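Long-range contact in L-hydantoinase (Arthrobacter aurescens, PDB 1GKR), which hydrolyses the ring of hydantoins, aryl derivatives above all, using two zinc ions in each subunit of a homotetramer: residues Ser241-Gln253 against Met293-Asp307. Residues are numbered along the deposited sequence; the frame is centred on the assembly and turned at random.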
loop_
_atom_site.group_PDB
_atom_site.type_symbol
_atom_site.label_atom_id
_atom_site.label_comp_id
_atom_site.label_asym_id
_atom_site.label_seq_id
_atom_site.Cartn_x
_atom_site.Cartn_y
_atom_site.Cartn_z
ATOM N N SER A 241 -12.567 -15.583 -10.253
ATOM C CA SER A 241 -13.756 -14.999 -10.869
ATOM C C SER A 241 -13.942 -13.497 -10.844
ATOM O O SER A 241 -14.788 -12.992 -11.581
ATOM C CB SER A 241 -14.998 -15.577 -10.217
ATOM O OG SER A 241 -15.184 -14.963 -8.947
ATOM N N ASN A 242 -13.194 -12.787 -10.003
ATOM C CA ASN A 242 -13.393 -11.350 -9.885
ATOM C C ASN A 242 -12.134 -10.491 -9.945
ATOM O O ASN A 242 -11.060 -10.915 -9.542
ATOM C CB ASN A 242 -14.149 -11.078 -8.591
ATOM C CG ASN A 242 -13.269 -11.226 -7.371
ATOM O OD1 ASN A 242 -12.531 -10.307 -7.009
ATOM N ND2 ASN A 242 -13.326 -12.390 -6.738
ATOM N N PRO A 243 -12.275 -9.237 -10.402
ATOM C CA PRO A 243 -11.188 -8.265 -10.547
ATOM C C PRO A 243 -10.341 -8.052 -9.304
ATOM O O PRO A 243 -9.108 -7.980 -9.388
ATOM C CB PRO A 243 -11.913 -6.981 -10.946
ATOM C CG PRO A 243 -13.241 -7.438 -11.460
ATOM C CD PRO A 243 -13.579 -8.567 -10.547
ATOM N N ASP A 244 -10.994 -7.931 -8.154
ATOM C CA ASP A 244 -10.258 -7.701 -6.918
ATOM C C ASP A 244 -9.325 -8.843 -6.545
ATOM O O ASP A 244 -8.251 -8.613 -5.992
ATOM C CB ASP A 244 -11.216 -7.409 -5.764
ATOM C CG ASP A 244 -12.010 -6.133 -5.977
ATOM O OD1 ASP A 244 -11.425 -5.143 -6.465
ATOM O OD2 ASP A 244 -13.218 -6.112 -5.652
ATOM N N GLY A 245 -9.733 -10.070 -6.846
ATOM C CA GLY A 245 -8.897 -11.209 -6.535
ATOM C C GLY A 245 -7.688 -11.217 -7.448
ATOM O O GLY A 245 -6.568 -11.550 -7.034
ATOM N N VAL A 246 -7.912 -10.855 -8.705
ATOM C CA VAL A 246 -6.821 -10.809 -9.660
ATOM C C VAL A 246 -5.794 -9.820 -9.126
ATOM O O VAL A 246 -4.598 -10.120 -9.075
ATOM C CB VAL A 246 -7.299 -10.353 -11.059
ATOM C CG1 VAL A 246 -6.108 -10.162 -11.986
ATOM C CG2 VAL A 246 -8.235 -11.400 -11.642
ATOM N N GLU A 247 -6.265 -8.650 -8.696
ATOM C CA GLU A 247 -5.354 -7.643 -8.181
ATOM C C GLU A 247 -4.550 -8.127 -6.965
ATOM O O GLU A 247 -3.332 -7.928 -6.906
ATOM C CB GLU A 247 -6.121 -6.355 -7.874
ATOM C CG GLU A 247 -5.638 -5.157 -8.707
ATOM C CD GLU A 247 -6.773 -4.430 -9.426
ATOM O OE1 GLU A 247 -7.717 -3.964 -8.737
ATOM O OE2 GLU A 247 -6.722 -4.317 -10.679
ATOM N N LEU A 248 -5.216 -8.773 -6.012
ATOM C CA LEU A 248 -4.547 -9.290 -4.821
ATOM C C LEU A 248 -3.363 -10.170 -5.198
ATOM O O LEU A 248 -2.273 -10.033 -4.644
ATOM C CB LEU A 248 -5.533 -10.102 -3.983
ATOM C CG LEU A 248 -6.112 -9.516 -2.684
ATOM C CD1 LEU A 248 -6.277 -8.018 -2.792
ATOM C CD2 LEU A 248 -7.459 -10.175 -2.405
ATOM N N ILE A 249 -3.582 -11.075 -6.146
ATOM C CA ILE A 249 -2.533 -11.984 -6.588
ATOM C C ILE A 249 -1.451 -11.226 -7.335
ATOM O O ILE A 249 -0.253 -11.423 -7.094
ATOM C CB ILE A 249 -3.101 -13.093 -7.508
ATOM C CG1 ILE A 249 -4.060 -13.969 -6.712
ATOM C CG2 ILE A 249 -1.987 -13.945 -8.065
ATOM C CD1 ILE A 249 -4.833 -14.925 -7.558
ATOM N N HIS A 250 -1.876 -10.361 -8.250
ATOM C CA HIS A 250 -0.927 -9.574 -9.021
ATOM C C HIS A 250 -0.008 -8.774 -8.092
ATOM O O HIS A 250 1.215 -8.786 -8.239
ATOM C CB HIS A 250 -1.658 -8.619 -9.954
ATOM C CG HIS A 250 -0.756 -7.974 -10.949
ATOM N ND1 HIS A 250 0.047 -8.706 -11.800
ATOM C CD2 HIS A 250 -0.475 -6.672 -11.192
ATOM C CE1 HIS A 250 0.787 -7.881 -12.520
ATOM N NE2 HIS A 250 0.491 -6.642 -12.169
ATOM N N GLN A 251 -0.613 -8.084 -7.132
ATOM C CA GLN A 251 0.143 -7.300 -6.183
ATOM C C GLN A 251 1.190 -8.164 -5.491
ATOM O O GLN A 251 2.351 -7.781 -5.370
ATOM C CB GLN A 251 -0.799 -6.687 -5.154
ATOM C CG GLN A 251 -0.071 -5.922 -4.060
ATOM C CD GLN A 251 0.801 -4.790 -4.610
ATOM O OE1 GLN A 251 0.290 -3.832 -5.205
ATOM N NE2 GLN A 251 2.122 -4.896 -4.415
ATOM N N ALA A 252 0.777 -9.347 -5.050
ATOM C CA ALA A 252 1.690 -10.240 -4.364
ATOM C C ALA A 252 2.794 -10.754 -5.270
ATOM O O ALA A 252 3.939 -10.842 -4.839
ATOM C CB ALA A 252 0.932 -11.409 -3.748
ATOM N N GLN A 253 2.485 -11.098 -6.520
ATOM C CA GLN A 253 3.563 -11.609 -7.368
ATOM C C GLN A 253 4.496 -10.450 -7.650
ATOM O O GLN A 253 5.721 -10.595 -7.714
ATOM C CB GLN A 253 3.040 -12.224 -8.678
ATOM C CG GLN A 253 2.637 -11.259 -9.751
ATOM C CD GLN A 253 2.405 -11.932 -11.099
ATOM O OE1 GLN A 253 2.091 -11.264 -12.076
ATOM N NE2 GLN A 253 2.556 -13.250 -11.155
ATOM N N MET A 293 -17.970 -6.185 -12.992
ATOM C CA MET A 293 -16.686 -6.819 -12.726
ATOM C C MET A 293 -16.128 -7.406 -14.000
ATOM O O MET A 293 -14.906 -7.432 -14.208
ATOM C CB MET A 293 -16.827 -7.898 -11.663
ATOM C CG MET A 293 -17.269 -7.329 -10.350
ATOM S SD MET A 293 -17.343 -8.492 -9.007
ATOM C CE MET A 293 -15.831 -8.014 -8.067
ATOM N N ASN A 294 -17.030 -7.863 -14.862
ATOM C CA ASN A 294 -16.627 -8.441 -16.131
ATOM C C ASN A 294 -15.770 -7.452 -16.948
ATOM O O ASN A 294 -14.760 -7.833 -17.535
ATOM C CB ASN A 294 -17.854 -8.856 -16.932
ATOM C CG ASN A 294 -17.487 -9.566 -18.203
ATOM O OD1 ASN A 294 -17.317 -10.780 -18.217
ATOM N ND2 ASN A 294 -17.326 -8.809 -19.286
ATOM N N ILE A 295 -16.168 -6.186 -16.992
ATOM C CA ILE A 295 -15.395 -5.188 -17.728
ATOM C C ILE A 295 -13.960 -5.139 -17.209
ATOM O O ILE A 295 -13.013 -5.213 -17.986
ATOM C CB ILE A 295 -16.020 -3.788 -17.583
ATOM C CG1 ILE A 295 -17.363 -3.750 -18.304
ATOM C CG2 ILE A 295 -15.107 -2.742 -18.162
ATOM C CD1 ILE A 295 -18.244 -2.647 -17.815
ATOM N N ARG A 296 -13.812 -5.013 -15.893
ATOM C CA ARG A 296 -12.501 -4.965 -15.255
ATOM C C ARG A 296 -11.661 -6.165 -15.661
ATOM O O ARG A 296 -10.505 -6.028 -16.053
ATOM C CB ARG A 296 -12.660 -4.971 -13.742
ATOM C CG ARG A 296 -13.082 -3.662 -13.133
ATOM C CD ARG A 296 -11.860 -2.925 -12.607
ATOM N NE ARG A 296 -11.282 -3.529 -11.401
ATOM C CZ ARG A 296 -11.973 -3.811 -10.295
ATOM N NH1 ARG A 296 -13.281 -3.557 -10.232
ATOM N NH2 ARG A 296 -11.354 -4.326 -9.238
ATOM N N LEU A 297 -12.252 -7.345 -15.546
ATOM C CA LEU A 297 -11.579 -8.588 -15.888
ATOM C C LEU A 297 -10.947 -8.516 -17.268
ATOM O O LEU A 297 -9.776 -8.884 -17.444
ATOM C CB LEU A 297 -12.582 -9.734 -15.847
ATOM C CG LEU A 297 -12.363 -10.886 -14.870
ATOM C CD1 LEU A 297 -11.900 -10.391 -13.520
ATOM C CD2 LEU A 297 -13.676 -11.643 -14.744
ATOM N N TRP A 298 -11.714 -8.038 -18.246
ATOM C CA TRP A 298 -11.210 -7.935 -19.612
ATOM C C TRP A 298 -10.028 -6.983 -19.744
ATOM O O TRP A 298 -9.144 -7.201 -20.576
ATOM C CB TRP A 298 -12.312 -7.514 -20.567
ATOM C CG TRP A 298 -13.129 -8.658 -21.080
ATOM C CD1 TRP A 298 -14.402 -9.010 -20.694
ATOM C CD2 TRP A 298 -12.767 -9.562 -22.127
ATOM N NE1 TRP A 298 -14.852 -10.067 -21.446
ATOM C CE2 TRP A 298 -13.873 -10.428 -22.333
ATOM C CE3 TRP A 298 -11.618 -9.724 -22.915
ATOM C CZ2 TRP A 298 -13.863 -11.443 -23.298
ATOM C CZ3 TRP A 298 -11.603 -10.732 -23.876
ATOM C CH2 TRP A 298 -12.724 -11.580 -24.060
ATOM N N GLU A 299 -10.014 -5.927 -18.938
ATOM C CA GLU A 299 -8.903 -4.984 -18.972
ATOM C C GLU A 299 -7.674 -5.665 -18.383
ATOM O O GLU A 299 -6.580 -5.620 -18.939
ATOM C CB GLU A 299 -9.222 -3.751 -18.145
ATOM C CG GLU A 299 -10.155 -2.769 -18.805
ATOM C CD GLU A 299 -10.504 -1.614 -17.880
ATOM O OE1 GLU A 299 -9.578 -1.090 -17.213
ATOM O OE2 GLU A 299 -11.698 -1.232 -17.826
ATOM N N GLN A 300 -7.868 -6.310 -17.246
ATOM C CA GLN A 300 -6.777 -6.993 -16.585
ATOM C C GLN A 300 -6.155 -8.042 -17.495
ATOM O O GLN A 300 -4.940 -8.249 -17.477
ATOM C CB GLN A 300 -7.287 -7.636 -15.300
ATOM C CG GLN A 300 -7.957 -6.646 -14.376
ATOM C CD GLN A 300 -8.370 -7.275 -13.077
ATOM O OE1 GLN A 300 -9.053 -8.302 -13.063
ATOM N NE2 GLN A 300 -7.968 -6.665 -11.970
ATOM N N LEU A 301 -6.989 -8.692 -18.301
ATOM C CA LEU A 301 -6.510 -9.728 -19.203
ATOM C C LEU A 301 -5.539 -9.141 -20.216
ATOM O O LEU A 301 -4.386 -9.552 -20.298
ATOM C CB LEU A 301 -7.685 -10.372 -19.941
ATOM C CG LEU A 301 -7.601 -11.828 -20.410
ATOM C CD1 LEU A 301 -8.284 -11.930 -21.758
ATOM C CD2 LEU A 301 -6.178 -12.303 -20.509
ATOM N N GLU A 302 -6.006 -8.166 -20.985
ATOM C CA GLU A 302 -5.162 -7.548 -21.997
ATOM C C GLU A 302 -3.962 -6.849 -21.379
ATOM O O GLU A 302 -2.910 -6.749 -22.007
ATOM C CB GLU A 302 -5.977 -6.554 -22.833
ATOM C CG GLU A 302 -5.209 -5.814 -23.945
ATOM C CD GLU A 302 -4.522 -6.726 -24.976
ATOM O OE1 GLU A 302 -5.112 -7.750 -25.392
ATOM O OE2 GLU A 302 -3.386 -6.396 -25.391
ATOM N N ASN A 303 -4.107 -6.386 -20.145
ATOM C CA ASN A 303 -3.015 -5.684 -19.498
ATOM C C ASN A 303 -1.977 -6.541 -18.784
ATOM O O ASN A 303 -1.006 -6.020 -18.236
ATOM C CB ASN A 303 -3.576 -4.630 -18.551
ATOM C CG ASN A 303 -4.151 -3.441 -19.299
ATOM O OD1 ASN A 303 -3.512 -2.912 -20.203
ATOM N ND2 ASN A 303 -5.352 -3.015 -18.926
ATOM N N GLY A 304 -2.173 -7.852 -18.779
ATOM C CA GLY A 304 -1.194 -8.712 -18.146
ATOM C C GLY A 304 -1.378 -9.124 -16.699
ATOM O O GLY A 304 -0.477 -9.755 -16.153
ATOM N N LEU A 305 -2.502 -8.787 -16.067
ATOM C CA LEU A 305 -2.712 -9.187 -14.676
ATOM C C LEU A 305 -3.213 -10.625 -14.540
ATOM O O LEU A 305 -3.176 -11.211 -13.458
ATOM C CB LEU A 305 -3.688 -8.251 -13.978
ATOM C CG LEU A 305 -3.084 -6.915 -13.566
ATOM C CD1 LEU A 305 -2.718 -6.136 -14.802
ATOM C CD2 LEU A 305 -4.074 -6.145 -12.736
ATOM N N ILE A 306 -3.693 -11.192 -15.636
ATOM C CA ILE A 306 -4.166 -12.559 -15.608
ATOM C C ILE A 306 -3.112 -13.413 -16.292
ATOM O O ILE A 306 -2.884 -13.290 -17.482
ATOM C CB ILE A 306 -5.512 -12.651 -16.305
ATOM C CG1 ILE A 306 -6.532 -11.865 -15.473
ATOM C CG2 ILE A 306 -5.900 -14.097 -16.493
ATOM C CD1 ILE A 306 -7.945 -11.975 -15.945
ATOM N N ASP A 307 -2.468 -14.278 -15.528
ATOM C CA ASP A 307 -1.389 -15.107 -16.045
ATOM C C ASP A 307 -1.737 -16.235 -16.996
ATOM O O ASP A 307 -1.039 -16.437 -17.989
ATOM C CB ASP A 307 -0.588 -15.655 -14.873
ATOM C CG ASP A 307 -0.065 -14.555 -13.993
ATOM O OD1 ASP A 307 0.811 -13.816 -14.483
ATOM O OD2 ASP A 307 -0.536 -14.412 -12.835
HETATM O O HOH W 1 -0.807 -11.815 -11.697
HETATM O O HOH W 2 0.577 -11.129 -14.219
#
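Two outer helices of the amidohydrolase TIM barrel meet where Pro243, in the first turn of helix 243-254, fits as a knob among Met293, Arg296, Leu297 and Gln300. The axes of the short segments approach to 9.7 Å, 33° from parallel. The Met293 chain, bent at its last torsion, sets CE 3.4 Å from Pro243 CD and against Asn242 CB, while Leu297 CD1 presses on the start of the helix, 3.3 Å from Pro243 N, and more loosely on Val246 CG2. Bent at chi2 and chi3, the Arg296 chain lays its guanidinium face against Pro243 CB, which sits over the centre of the group. At the edge of the same group, NH2 reaches Asp244 OD1 at 2.9 Å, a salt bridge that meets the carboxylate from above its plane, and Glu247 OE1 adds a long second one. Gln300 adds two hydrogen bonds: its NE2 donates to Pro243 O, 3.1 Å away and nearly straight at 168°, and to Glu247 OE2; Pro243 O also takes the helical bond from Glu247 N.

In the barrel, helix 243-254 follows strand 234-237, which carries the chain toward the zinc ligand His239, and helix 291-303 leads into strand 308-309. Helix 291-303 ends in a Schellman motif, with Gly304 at positive phi, after which Leu305 lays CG over one face of His250, 3.7 Å from the ring centroid, a CH-pi contact. Val246 CG1 packs on Leu305 CB, 3.7 Å away, and on Ile306 CG1. Farther along, one water joins His250 ND1, Leu305 O and Asp307 OD2; that carboxylate oxygen also accepts from Cys261 N.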